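Local coordinates for protein glycerate 2-kinase (Pyrococcus horikoshii, PDB 1X3L) that catalyses the ATP-dependent phosphorylation of D-glycerate to 2-phosphoglycerate, with magnesium as cofactor, and can also use other nucleotides or pyrophosphate as phosphate donor, at residues V211-T216 / E250-E255; I166-K171 / E218-I223; R12-A17 / I428-V433. All blocks are in the same frame, centred on the assembly; numbering follows the deposited sequence.

Interaction 1: residues V211-T216 / E250-E255; sequences VKDPTT and EETLKE
The ammonium group of Lys254 gives hydrogen bonds to two carbonyls of the facing loop, NZ to Asp213 O at 2.7 Å and NZ to Thr215 O at 2.9 Å. The first is nearly head-on, with a C=O...N angle of 172°. The bend at chi4 (-67°) sets NZ, which also bonds to Thr252 O from above that carbonyl's plane and pairs with Glu251 OE2 at 3.3 Å. A second pair of bonds lies beside this one: Asp213 N donates almost straight to Leu253 O (2.7 Å, 171° at the hydrogen), and Thr252 OG1 donates to Asp213 OD2 at 2.6 Å from well above the carboxylate plane. Of these four bonds between the loops, three end on main-chain carbonyls. The Lys212 chain lies beside the Lys254-Glu255 backbone, its NZ paired with Asp256. One shell out, the other carboxylate oxygen closes an Asx turn: Asp213 OD1 accepts from Thr215 N and, through its syn lone pair, from Thr215 OG1. Glu251 OE2 is in turn held by Thr252 N and by His172 NE2. Three carbonyls and a carboxylate gathered around Lys254 NZ would probably stabilise its positive charge.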
ATOM      1  N   VAL A 211     -10.021 -12.586   2.234  1.00 32.06           N
ATOM      2  CA  VAL A 211     -11.245 -11.834   1.996  1.00 32.73           C
ATOM      3  C   VAL A 211     -12.113 -12.551   0.973  1.00 33.45           C
ATOM      4  O   VAL A 211     -11.625 -13.356   0.177  1.00 33.22           O
ATOM      5  CB  VAL A 211     -10.956 -10.399   1.486  1.00 34.01           C
ATOM      6  CG1 VAL A 211     -10.232  -9.599   2.564  1.00 35.14           C
ATOM      7  CG2 VAL A 211     -10.132 -10.455   0.217  1.00 33.18           C
ATOM      8  N   LYS A 212     -13.405 -12.254   0.991  1.00 33.57           N
ATOM      9  CA  LYS A 212     -14.325 -12.887   0.062  1.00 35.97           C
ATOM     10  C   LYS A 212     -13.947 -12.622  -1.386  1.00 35.41           C
ATOM     11  O   LYS A 212     -13.300 -11.625  -1.702  1.00 35.24           O
ATOM     12  CB  LYS A 212     -15.755 -12.399   0.310  1.00 37.70           C
ATOM     13  CG  LYS A 212     -16.301 -12.757   1.687  1.00 41.42           C
ATOM     14  CD  LYS A 212     -17.800 -12.479   1.788  1.00 44.74           C
ATOM     15  CE  LYS A 212     -18.107 -10.992   1.690  1.00 45.32           C
ATOM     16  NZ  LYS A 212     -17.427 -10.223   2.773  1.00 45.47           N
ATOM     17  N   ASP A 213     -14.344 -13.545  -2.254  1.00 35.93           N
ATOM     18  CA  ASP A 213     -14.114 -13.439  -3.689  1.00 36.28           C
ATOM     19  C   ASP A 213     -15.421 -13.829  -4.372  1.00 37.73           C
ATOM     20  O   ASP A 213     -15.766 -15.009  -4.457  1.00 38.18           O
ATOM     21  CB  ASP A 213     -12.997 -14.374  -4.153  1.00 35.87           C
ATOM     22  CG  ASP A 213     -12.977 -14.540  -5.665  1.00 38.02           C
ATOM     23  OD1 ASP A 213     -13.374 -13.587  -6.372  1.00 39.80           O
ATOM     24  OD2 ASP A 213     -12.561 -15.613  -6.155  1.00 37.38           O
ATOM     25  N   PRO A 214     -16.174 -12.831  -4.859  1.00 38.18           N
ATOM     26  CA  PRO A 214     -17.451 -13.070  -5.533  1.00 38.09           C
ATOM     27  C   PRO A 214     -17.353 -13.772  -6.887  1.00 38.52           C
ATOM     28  O   PRO A 214     -18.329 -14.358  -7.343  1.00 39.78           O
ATOM     29  CB  PRO A 214     -18.045 -11.665  -5.645  1.00 37.36           C
ATOM     30  CG  PRO A 214     -16.831 -10.815  -5.814  1.00 38.71           C
ATOM     31  CD  PRO A 214     -15.885 -11.388  -4.775  1.00 36.64           C
ATOM     32  N   THR A 215     -16.190 -13.722  -7.532  1.00 38.10           N
ATOM     33  CA  THR A 215     -16.046 -14.374  -8.832  1.00 39.37           C
ATOM     34  C   THR A 215     -16.168 -15.896  -8.702  1.00 39.57           C
ATOM     35  O   THR A 215     -15.959 -16.463  -7.625  1.00 38.81           O
ATOM     36  CB  THR A 215     -14.706 -14.018  -9.510  1.00 38.57           C
ATOM     37  OG1 THR A 215     -13.618 -14.571  -8.762  1.00 39.10           O
ATOM     38  CG2 THR A 215     -14.550 -12.505  -9.593  1.00 43.23           C
ATOM     39  N   THR A 216     -16.501 -16.550  -9.808  1.00 38.57           N
ATOM     40  CA  THR A 216     -16.696 -17.992  -9.815  1.00 39.37           C
ATOM     41  C   THR A 216     -15.866 -18.698 -10.874  1.00 40.16           C
ATOM     42  O   THR A 216     -15.177 -18.058 -11.668  1.00 39.87           O
ATOM     43  CB  THR A 216     -18.163 -18.319 -10.099  1.00 40.13           C
ATOM     44  OG1 THR A 216     -18.513 -17.801 -11.388  1.00 39.34           O
ATOM     45  CG2 THR A 216     -19.068 -17.686  -9.053  1.00 39.47           C
ATOM     46  N   GLU A 250     -13.771 -27.044  -4.141  1.00 40.89           N
ATOM     47  CA  GLU A 250     -14.394 -25.899  -3.500  1.00 39.90           C
ATOM     48  C   GLU A 250     -14.170 -24.584  -4.226  1.00 38.29           C
ATOM     49  O   GLU A 250     -13.140 -24.359  -4.863  1.00 38.14           O
ATOM     50  CB  GLU A 250     -13.926 -25.789  -2.047  1.00 40.73           C
ATOM     51  CG  GLU A 250     -14.257 -27.031  -1.218  1.00 43.56           C
ATOM     52  CD  GLU A 250     -13.849 -26.900   0.242  1.00 47.50           C
ATOM     53  OE1 GLU A 250     -13.017 -26.015   0.558  1.00 48.09           O
ATOM     54  OE2 GLU A 250     -14.353 -27.691   1.071  1.00 47.38           O
ATOM     55  N   GLU A 251     -15.170 -23.721  -4.125  1.00 37.42           N
ATOM     56  CA  GLU A 251     -15.150 -22.405  -4.739  1.00 36.45           C
ATOM     57  C   GLU A 251     -14.313 -21.486  -3.839  1.00 35.86           C
ATOM     58  O   GLU A 251     -13.945 -21.876  -2.727  1.00 35.03           O
ATOM     59  CB  GLU A 251     -16.597 -21.908  -4.851  1.00 37.38           C
ATOM     60  CG  GLU A 251     -16.773 -20.529  -5.434  1.00 41.55           C
ATOM     61  CD  GLU A 251     -16.278 -20.419  -6.859  1.00 41.13           C
ATOM     62  OE1 GLU A 251     -16.963 -20.909  -7.790  1.00 38.72           O
ATOM     63  OE2 GLU A 251     -15.194 -19.837  -7.038  1.00 41.73           O
ATOM     64  N   THR A 252     -13.978 -20.292  -4.325  1.00 35.45           N
ATOM     65  CA  THR A 252     -13.227 -19.342  -3.507  1.00 33.83           C
ATOM     66  C   THR A 252     -14.224 -18.857  -2.452  1.00 35.63           C
ATOM     67  O   THR A 252     -15.432 -19.022  -2.624  1.00 34.22           O
ATOM     68  CB  THR A 252     -12.710 -18.148  -4.342  1.00 33.90           C
ATOM     69  OG1 THR A 252     -13.752 -17.675  -5.204  1.00 32.40           O
ATOM     70  CG2 THR A 252     -11.507 -18.560  -5.185  1.00 33.30           C
ATOM     71  N   LEU A 253     -13.731 -18.276  -1.361  1.00 35.70           N
ATOM     72  CA  LEU A 253     -14.601 -17.807  -0.285  1.00 35.34           C
ATOM     73  C   LEU A 253     -15.721 -16.893  -0.781  1.00 36.19           C
ATOM     74  O   LEU A 253     -15.468 -15.882  -1.434  1.00 35.70           O
ATOM     75  CB  LEU A 253     -13.781 -17.079   0.788  1.00 34.69           C
ATOM     76  CG  LEU A 253     -14.594 -16.600   1.994  1.00 33.05           C
ATOM     77  CD1 LEU A 253     -15.239 -17.799   2.671  1.00 31.45           C
ATOM     78  CD2 LEU A 253     -13.706 -15.854   2.969  1.00 34.83           C
ATOM     79  N   LYS A 254     -16.958 -17.252  -0.454  1.00 37.14           N
ATOM     80  CA  LYS A 254     -18.124 -16.480  -0.873  1.00 38.87           C
ATOM     81  C   LYS A 254     -18.812 -15.760   0.285  1.00 40.10           C
ATOM     82  O   LYS A 254     -19.425 -14.714   0.092  1.00 41.66           O
ATOM     83  CB  LYS A 254     -19.138 -17.404  -1.565  1.00 38.31           C
ATOM     84  CG  LYS A 254     -18.660 -17.986  -2.890  1.00 36.39           C
ATOM     85  CD  LYS A 254     -18.708 -16.948  -4.005  1.00 34.68           C
ATOM     86  CE  LYS A 254     -17.986 -17.438  -5.250  1.00 33.04           C
ATOM     87  NZ  LYS A 254     -16.513 -17.567  -5.016  1.00 33.91           N
ATOM     88  N   GLU A 255     -18.697 -16.315   1.486  1.00 41.64           N
ATOM     89  CA  GLU A 255     -19.342 -15.742   2.662  1.00 44.42           C
ATOM     90  C   GLU A 255     -18.343 -15.260   3.711  1.00 44.47           C
ATOM     91  O   GLU A 255     -17.162 -15.603   3.668  1.00 44.57           O
ATOM     92  CB  GLU A 255     -20.259 -16.785   3.302  1.00 47.81           C
ATOM     93  CG  GLU A 255     -21.293 -17.389   2.363  1.00 53.77           C
ATOM     94  CD  GLU A 255     -22.458 -16.458   2.100  1.00 56.61           C
ATOM     95  OE1 GLU A 255     -23.189 -16.138   3.063  1.00 58.78           O
ATOM     96  OE2 GLU A 255     -22.644 -16.044   0.936  1.00 59.47           O
TER

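Interaction 2: residues I166-K171 / E218-I223; sequences INTVRK and EDAKRI. With EDO (1,2-ethanediol), chain F.
Val169 and Ile223 meet methyl to methyl, CG2 to CG2 at 3.8 Å, in a helix-helix packing between helix 163-171 and helix 217-226. The local axes approach to 8.7 Å and cross at -122°, so the closest part is short and centred on the small Ala220, whose CA lies 4.8 Å from Val169 CA. Thr168 forms the other half of the apolar core. Its CG2, anti to the backbone N, packs against Ala220 N, Asp219 CB and the CD1 tip of Ile223; its hydroxyl instead bonds to His164 O within its own helix. Val169 also touches Leu156 of helix 146-158, which extends this buried patch. No hydrogen bond crosses between the two segments.

On the solvent side, where Glu218 and Arg222 are exposed, helix 217-226 carries charged groups. Lys221 points away from helix 163-171, its extended chain reaching Glu242 of helix 235-246 in a salt bridge; an alanine here would probably leave the Glu242 carboxylate without that charged mate. Lys221 NZ also donates a hydrogen bond, at 2.9 Å, to O1 of a 1,2-ethanediol that probably comes from the crystallisation liquor. Arg222 bridges Glu218 and Asp219, with NH1 3.1 Å from Asp219 OD1, and Glu218 CG lies over one face of its guanidinium, toward the rim.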
ATOM      1  N   ILE A 166      -7.889 -11.058 -14.486  1.00 54.67           N
ATOM      2  CA  ILE A 166      -6.704 -11.885 -14.315  1.00 54.20           C
ATOM      3  C   ILE A 166      -6.676 -12.406 -12.888  1.00 53.15           C
ATOM      4  O   ILE A 166      -6.235 -13.527 -12.635  1.00 52.34           O
ATOM      5  CB  ILE A 166      -5.418 -11.074 -14.598  1.00 55.18           C
ATOM      6  CG1 ILE A 166      -5.345 -10.735 -16.090  1.00 55.61           C
ATOM      7  CG2 ILE A 166      -4.186 -11.854 -14.155  1.00 54.49           C
ATOM      8  CD1 ILE A 166      -4.146  -9.893 -16.480  1.00 56.33           C
ATOM      9  N   ASN A 167      -7.153 -11.579 -11.960  1.00 51.79           N
ATOM     10  CA  ASN A 167      -7.213 -11.942 -10.550  1.00 50.13           C
ATOM     11  C   ASN A 167      -8.267 -13.029 -10.368  1.00 47.50           C
ATOM     12  O   ASN A 167      -8.123 -13.913  -9.530  1.00 47.10           O
ATOM     13  CB  ASN A 167      -7.598 -10.729  -9.701  1.00 52.89           C
ATOM     14  CG  ASN A 167      -6.552  -9.635  -9.735  1.00 56.24           C
ATOM     15  OD1 ASN A 167      -5.521  -9.769 -10.398  1.00 56.92           O
ATOM     16  ND2 ASN A 167      -6.810  -8.542  -9.024  1.00 56.55           N
ATOM     17  N   THR A 168      -9.333 -12.947 -11.155  1.00 44.92           N
ATOM     18  CA  THR A 168     -10.410 -13.928 -11.088  1.00 44.82           C
ATOM     19  C   THR A 168      -9.892 -15.303 -11.483  1.00 43.50           C
ATOM     20  O   THR A 168     -10.168 -16.300 -10.812  1.00 42.20           O
ATOM     21  CB  THR A 168     -11.564 -13.546 -12.024  1.00 44.07           C
ATOM     22  OG1 THR A 168     -12.200 -12.363 -11.527  1.00 46.09           O
ATOM     23  CG2 THR A 168     -12.582 -14.677 -12.113  1.00 44.22           C
ATOM     24  N   VAL A 169      -9.142 -15.351 -12.578  1.00 41.65           N
ATOM     25  CA  VAL A 169      -8.586 -16.605 -13.046  1.00 40.77           C
ATOM     26  C   VAL A 169      -7.549 -17.117 -12.054  1.00 40.16           C
ATOM     27  O   VAL A 169      -7.603 -18.274 -11.652  1.00 38.37           O
ATOM     28  CB  VAL A 169      -7.939 -16.454 -14.442  1.00 40.80           C
ATOM     29  CG1 VAL A 169      -7.291 -17.764 -14.862  1.00 40.36           C
ATOM     30  CG2 VAL A 169      -8.992 -16.050 -15.463  1.00 41.39           C
ATOM     31  N   ARG A 170      -6.621 -16.253 -11.641  1.00 39.72           N
ATOM     32  CA  ARG A 170      -5.576 -16.659 -10.700  1.00 39.60           C
ATOM     33  C   ARG A 170      -6.137 -17.127  -9.359  1.00 39.19           C
ATOM     34  O   ARG A 170      -5.643 -18.099  -8.776  1.00 37.65           O
ATOM     35  CB  ARG A 170      -4.567 -15.522 -10.474  1.00 43.27           C
ATOM     36  CG  ARG A 170      -3.734 -15.162 -11.710  1.00 48.11           C
ATOM     37  CD  ARG A 170      -2.591 -14.179 -11.399  1.00 50.43           C
ATOM     38  NE  ARG A 170      -3.065 -12.946 -10.770  1.00 53.23           N
ATOM     39  CZ  ARG A 170      -3.189 -12.771  -9.456  1.00 53.84           C
ATOM     40  NH1 ARG A 170      -2.867 -13.746  -8.615  1.00 53.12           N
ATOM     41  NH2 ARG A 170      -3.654 -11.623  -8.981  1.00 53.49           N
ATOM     42  N   LYS A 171      -7.167 -16.445  -8.866  1.00 36.88           N
ATOM     43  CA  LYS A 171      -7.775 -16.834  -7.599  1.00 36.82           C
ATOM     44  C   LYS A 171      -8.387 -18.234  -7.676  1.00 36.68           C
ATOM     45  O   LYS A 171      -8.454 -18.942  -6.668  1.00 35.52           O
ATOM     46  CB  LYS A 171      -8.851 -15.826  -7.177  1.00 36.72           C
ATOM     47  CG  LYS A 171      -8.292 -14.486  -6.701  1.00 38.58           C
ATOM     48  CD  LYS A 171      -9.394 -13.536  -6.238  1.00 38.30           C
ATOM     49  CE  LYS A 171      -8.788 -12.241  -5.708  1.00 42.42           C
ATOM     50  NZ  LYS A 171      -9.788 -11.377  -5.026  1.00 42.57           N
ATOM     51  N   GLU A 218     -17.102 -20.240 -13.272  1.00 41.65           N
ATOM     52  CA  GLU A 218     -17.769 -19.894 -14.516  1.00 44.83           C
ATOM     53  C   GLU A 218     -17.216 -18.569 -15.043  1.00 44.83           C
ATOM     54  O   GLU A 218     -16.997 -18.415 -16.246  1.00 44.84           O
ATOM     55  CB  GLU A 218     -19.275 -19.798 -14.282  1.00 48.88           C
ATOM     56  CG  GLU A 218     -20.104 -19.624 -15.539  1.00 55.32           C
ATOM     57  CD  GLU A 218     -21.567 -19.957 -15.303  1.00 60.53           C
ATOM     58  OE1 GLU A 218     -21.854 -21.119 -14.929  1.00 63.98           O
ATOM     59  OE2 GLU A 218     -22.425 -19.066 -15.486  1.00 61.65           O
ATOM     60  N   ASP A 219     -16.982 -17.616 -14.141  1.00 42.94           N
ATOM     61  CA  ASP A 219     -16.428 -16.326 -14.544  1.00 42.10           C
ATOM     62  C   ASP A 219     -15.028 -16.540 -15.113  1.00 41.36           C
ATOM     63  O   ASP A 219     -14.656 -15.933 -16.116  1.00 41.03           O
ATOM     64  CB  ASP A 219     -16.345 -15.355 -13.357  1.00 40.92           C
ATOM     65  CG  ASP A 219     -17.704 -14.880 -12.888  1.00 43.71           C
ATOM     66  OD1 ASP A 219     -18.624 -14.774 -13.725  1.00 46.73           O
ATOM     67  OD2 ASP A 219     -17.853 -14.594 -11.681  1.00 45.24           O
ATOM     68  N   ALA A 220     -14.255 -17.408 -14.467  1.00 40.67           N
ATOM     69  CA  ALA A 220     -12.898 -17.698 -14.917  1.00 40.47           C
ATOM     70  C   ALA A 220     -12.883 -18.320 -16.315  1.00 41.58           C
ATOM     71  O   ALA A 220     -12.048 -17.965 -17.147  1.00 41.33           O
ATOM     72  CB  ALA A 220     -12.211 -18.621 -13.927  1.00 40.58           C
ATOM     73  N   LYS A 221     -13.803 -19.243 -16.575  1.00 41.78           N
ATOM     74  CA  LYS A 221     -13.867 -19.886 -17.882  1.00 44.85           C
ATOM     75  C   LYS A 221     -14.280 -18.873 -18.949  1.00 46.50           C
ATOM     76  O   LYS A 221     -13.670 -18.803 -20.019  1.00 46.37           O
ATOM     77  CB  LYS A 221     -14.857 -21.054 -17.864  1.00 44.09           C
ATOM     78  CG  LYS A 221     -14.855 -21.876 -19.154  1.00 45.31           C
ATOM     79  CD  LYS A 221     -15.769 -23.090 -19.059  1.00 45.65           C
ATOM     80  CE  LYS A 221     -15.739 -23.909 -20.345  1.00 45.20           C
ATOM     81  NZ  LYS A 221     -16.675 -25.065 -20.292  1.00 46.98           N
ATOM     82  N   ARG A 222     -15.318 -18.093 -18.656  1.00 49.60           N
ATOM     83  CA  ARG A 222     -15.799 -17.072 -19.587  1.00 51.95           C
ATOM     84  C   ARG A 222     -14.644 -16.178 -20.011  1.00 51.82           C
ATOM     85  O   ARG A 222     -14.481 -15.869 -21.192  1.00 52.80           O
ATOM     86  CB  ARG A 222     -16.868 -16.207 -18.922  1.00 54.16           C
ATOM     87  CG  ARG A 222     -18.183 -16.909 -18.655  1.00 60.50           C
ATOM     88  CD  ARG A 222     -19.033 -16.092 -17.692  1.00 64.34           C
ATOM     89  NE  ARG A 222     -20.382 -16.631 -17.536  1.00 66.49           N
ATOM     90  CZ  ARG A 222     -21.239 -16.228 -16.602  1.00 67.61           C
ATOM     91  NH1 ARG A 222     -20.882 -15.287 -15.737  1.00 68.88           N
ATOM     92  NH2 ARG A 222     -22.453 -16.755 -16.540  1.00 68.45           N
ATOM     93  N   ILE A 223     -13.846 -15.768 -19.031  1.00 51.44           N
ATOM     94  CA  ILE A 223     -12.700 -14.900 -19.263  1.00 51.34           C
ATOM     95  C   ILE A 223     -11.657 -15.529 -20.180  1.00 53.65           C
ATOM     96  O   ILE A 223     -11.195 -14.890 -21.127  1.00 54.72           O
ATOM     97  CB  ILE A 223     -12.028 -14.513 -17.923  1.00 50.05           C
ATOM     98  CG1 ILE A 223     -12.929 -13.539 -17.156  1.00 48.19           C
ATOM     99  CG2 ILE A 223     -10.655 -13.906 -18.176  1.00 48.63           C
ATOM    100  CD1 ILE A 223     -12.438 -13.207 -15.762  1.00 47.03           C
TER
HETATM  101  C1  EDO F 504     -15.333 -25.769 -24.033  1.00 69.85           C
HETATM  102  O1  EDO F 504     -16.415 -25.453 -23.146  1.00 70.96           O
HETATM  103  C2  EDO F 504     -14.544 -26.960 -23.491  1.00 69.15           C
HETATM  104  O2  EDO F 504     -13.468 -27.282 -24.379  1.00 68.76           O

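Interaction 3: residues R12-A17 / I428-V433; sequences RLVGEA and IVIAIV
Leu13 makes the most extensive contact of the helical segment, touching two isoleucines of strand 427-435 with different atoms. Its CB meets Ile430 CD1 at 3.8 Å, while its CD1 branch reaches farther along the strand and stands tip to tip with Ile432 CD1 at 4.2 Å. The same Leu13 CD1 lies 4.2 Å from Ile430 CG2, so both branches of Ile430 face this one leucine. CG lies anti to the carbonyl carbon (chi1 -63°) and CD1 anti to CA (chi2 177°), which puts CD1 at the Ile432 tip.

Next in sequence, Val14 meets the same Ile430 CD1, with its N at 4.1 Å and its CG2 at 4.3 Å, a looser touch; its side chain also touches Val363 and Phe365 of the neighbouring strand 359-366. The geometry is that of a helix packed on one face of a mixed beta-sheet, as in an alpha/beta layered domain, and running roughly antiparallel to strand 427-435. The local axes are 10.1 Å apart, at 150°. Ile428, Ile430 and Ile432 present their side chains to helix 6-20, whereas Val429, Ala431 and Val433 lie on the reverse face, against helix 297-314.

One helical turn after Leu13, Ala17 brings the helix back to the strand. Its CB packs on Ile428 CD1 at 3.9 Å. Helix 268-281 flanks the same contact through Ile275, which touches both Ala17 and Ile430, while the backbone of Ile430 is hydrogen-bonded to Val363 in strand 359-366.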
ATOM      1  N   ARG A  12       7.677  18.038  10.061  1.00 25.55           N
ATOM      2  CA  ARG A  12       7.204  17.312  11.237  1.00 26.05           C
ATOM      3  C   ARG A  12       5.990  16.452  10.856  1.00 24.92           C
ATOM      4  O   ARG A  12       5.863  15.306  11.286  1.00 26.06           O
ATOM      5  CB  ARG A  12       6.816  18.303  12.340  1.00 26.77           C
ATOM      6  CG  ARG A  12       6.357  17.657  13.630  1.00 28.06           C
ATOM      7  CD  ARG A  12       6.080  18.694  14.722  1.00 26.28           C
ATOM      8  NE  ARG A  12       5.475  18.080  15.903  1.00 26.25           N
ATOM      9  CZ  ARG A  12       6.160  17.545  16.909  1.00 27.17           C
ATOM     10  NH1 ARG A  12       7.487  17.551  16.889  1.00 28.30           N
ATOM     11  NH2 ARG A  12       5.520  16.999  17.937  1.00 23.91           N
ATOM     12  N   LEU A  13       5.106  17.010  10.040  1.00 24.29           N
ATOM     13  CA  LEU A  13       3.906  16.307   9.598  1.00 23.99           C
ATOM     14  C   LEU A  13       4.255  15.186   8.613  1.00 24.22           C
ATOM     15  O   LEU A  13       3.582  14.159   8.573  1.00 22.42           O
ATOM     16  CB  LEU A  13       2.926  17.302   8.964  1.00 23.23           C
ATOM     17  CG  LEU A  13       2.417  18.386   9.925  1.00 25.79           C
ATOM     18  CD1 LEU A  13       1.517  19.368   9.188  1.00 23.81           C
ATOM     19  CD2 LEU A  13       1.656  17.736  11.080  1.00 24.22           C
ATOM     20  N   VAL A  14       5.304  15.385   7.817  1.00 24.59           N
ATOM     21  CA  VAL A  14       5.732  14.349   6.884  1.00 24.55           C
ATOM     22  C   VAL A  14       6.218  13.154   7.714  1.00 25.39           C
ATOM     23  O   VAL A  14       5.900  12.001   7.414  1.00 25.30           O
ATOM     24  CB  VAL A  14       6.898  14.826   5.985  1.00 24.98           C
ATOM     25  CG1 VAL A  14       7.532  13.617   5.289  1.00 21.71           C
ATOM     26  CG2 VAL A  14       6.383  15.837   4.943  1.00 21.40           C
ATOM     27  N   GLY A  15       6.994  13.441   8.754  1.00 24.13           N
ATOM     28  CA  GLY A  15       7.504  12.390   9.618  1.00 25.02           C
ATOM     29  C   GLY A  15       6.385  11.573  10.250  1.00 25.77           C
ATOM     30  O   GLY A  15       6.498  10.351  10.384  1.00 25.20           O
ATOM     31  N   GLU A  16       5.301  12.243  10.637  1.00 25.94           N
ATOM     32  CA  GLU A  16       4.160  11.561  11.248  1.00 27.01           C
ATOM     33  C   GLU A  16       3.496  10.587  10.276  1.00 26.06           C
ATOM     34  O   GLU A  16       3.118   9.482  10.655  1.00 26.58           O
ATOM     35  CB  GLU A  16       3.120  12.575  11.733  1.00 28.06           C
ATOM     36  CG  GLU A  16       3.494  13.284  13.018  1.00 35.81           C
ATOM     37  CD  GLU A  16       3.608  12.326  14.194  1.00 38.52           C
ATOM     38  OE1 GLU A  16       2.614  11.632  14.500  1.00 41.61           O
ATOM     39  OE2 GLU A  16       4.690  12.267  14.811  1.00 41.97           O
ATOM     40  N   ALA A  17       3.355  11.007   9.024  1.00 25.14           N
ATOM     41  CA  ALA A  17       2.729  10.163   8.013  1.00 25.48           C
ATOM     42  C   ALA A  17       3.562   8.910   7.791  1.00 25.04           C
ATOM     43  O   ALA A  17       3.028   7.811   7.685  1.00 22.70           O
ATOM     44  CB  ALA A  17       2.581  10.934   6.697  1.00 21.60           C
ATOM     45  N   ILE A 428       1.216  11.627  -0.520  1.00 26.30           N
ATOM     46  CA  ILE A 428       0.443  12.605   0.225  1.00 25.04           C
ATOM     47  C   ILE A 428       0.942  14.014  -0.048  1.00 25.88           C
ATOM     48  O   ILE A 428       2.152  14.247  -0.162  1.00 25.30           O
ATOM     49  CB  ILE A 428       0.542  12.373   1.743  1.00 26.81           C
ATOM     50  CG1 ILE A 428       0.051  10.971   2.092  1.00 25.43           C
ATOM     51  CG2 ILE A 428      -0.262  13.445   2.484  1.00 25.36           C
ATOM     52  CD1 ILE A 428       0.291  10.573   3.546  1.00 25.92           C
ATOM     53  N   VAL A 429      -0.001  14.942  -0.165  1.00 21.27           N
ATOM     54  CA  VAL A 429       0.320  16.338  -0.375  1.00 22.44           C
ATOM     55  C   VAL A 429      -0.190  17.075   0.852  1.00 23.29           C
ATOM     56  O   VAL A 429      -1.359  16.950   1.216  1.00 24.60           O
ATOM     57  CB  VAL A 429      -0.395  16.939  -1.604  1.00 23.02           C
ATOM     58  CG1 VAL A 429       0.031  18.389  -1.773  1.00 24.23           C
ATOM     59  CG2 VAL A 429      -0.061  16.139  -2.867  1.00 22.95           C
ATOM     60  N   ILE A 430       0.682  17.827   1.504  1.00 22.23           N
ATOM     61  CA  ILE A 430       0.259  18.583   2.670  1.00 23.95           C
ATOM     62  C   ILE A 430       0.339  20.061   2.313  1.00 24.37           C
ATOM     63  O   ILE A 430       1.392  20.537   1.887  1.00 25.17           O
ATOM     64  CB  ILE A 430       1.172  18.314   3.880  1.00 23.57           C
ATOM     65  CG1 ILE A 430       1.187  16.818   4.212  1.00 23.60           C
ATOM     66  CG2 ILE A 430       0.684  19.115   5.083  1.00 26.72           C
ATOM     67  CD1 ILE A 430       2.130  16.454   5.380  1.00 22.82           C
ATOM     68  N   ALA A 431      -0.772  20.781   2.456  1.00 22.31           N
ATOM     69  CA  ALA A 431      -0.785  22.211   2.162  1.00 23.04           C
ATOM     70  C   ALA A 431      -1.022  22.974   3.463  1.00 25.14           C
ATOM     71  O   ALA A 431      -2.006  22.742   4.167  1.00 24.94           O
ATOM     72  CB  ALA A 431      -1.881  22.539   1.143  1.00 23.73           C
ATOM     73  N   ILE A 432      -0.114  23.886   3.786  1.00 25.29           N
ATOM     74  CA  ILE A 432      -0.236  24.650   5.016  1.00 26.14           C
ATOM     75  C   ILE A 432      -0.384  26.138   4.750  1.00 27.41           C
ATOM     76  O   ILE A 432       0.367  26.711   3.965  1.00 27.75           O
ATOM     77  CB  ILE A 432       1.009  24.456   5.917  1.00 26.31           C
ATOM     78  CG1 ILE A 432       1.242  22.966   6.178  1.00 26.63           C
ATOM     79  CG2 ILE A 432       0.826  25.217   7.226  1.00 27.26           C
ATOM     80  CD1 ILE A 432       2.571  22.666   6.844  1.00 27.63           C
ATOM     81  N   VAL A 433      -1.372  26.758   5.387  1.00 28.44           N
ATOM     82  CA  VAL A 433      -1.564  28.201   5.264  1.00 29.29           C
ATOM     83  C   VAL A 433      -1.591  28.713   6.703  1.00 30.30           C
ATOM     84  O   VAL A 433      -2.467  28.352   7.484  1.00 29.08           O
ATOM     85  CB  VAL A 433      -2.881  28.568   4.561  1.00 29.54           C
ATOM     86  CG1 VAL A 433      -2.960  30.080   4.379  1.00 33.11           C
ATOM     87  CG2 VAL A 433      -2.967  27.874   3.208  1.00 29.42           C
TER

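In the fold
Interactions 1 and 2 are neighbours, with centres 12 Å apart, and they touch directly: Thr215 and Asp213 of the loop pack on Thr168 and Lys171 of helix 163-171. Their segments alternate along the chain, in the order 166-171, 211-216, 218-223, 250-255, and Thr216 N-caps the helix 217-226 used in interaction 2. Interaction 3 lies on the opposite side of the chain's centre, its centre about 39 and 41 Å from those of interactions 1 and 2. It pairs helix 6-20, near the N-terminus, with strand 427-435 near the C-terminus, enclosing both other contacts in sequence. The chain thus returns to its start, and its first long helix packs on the mixed sheet built from later sequence.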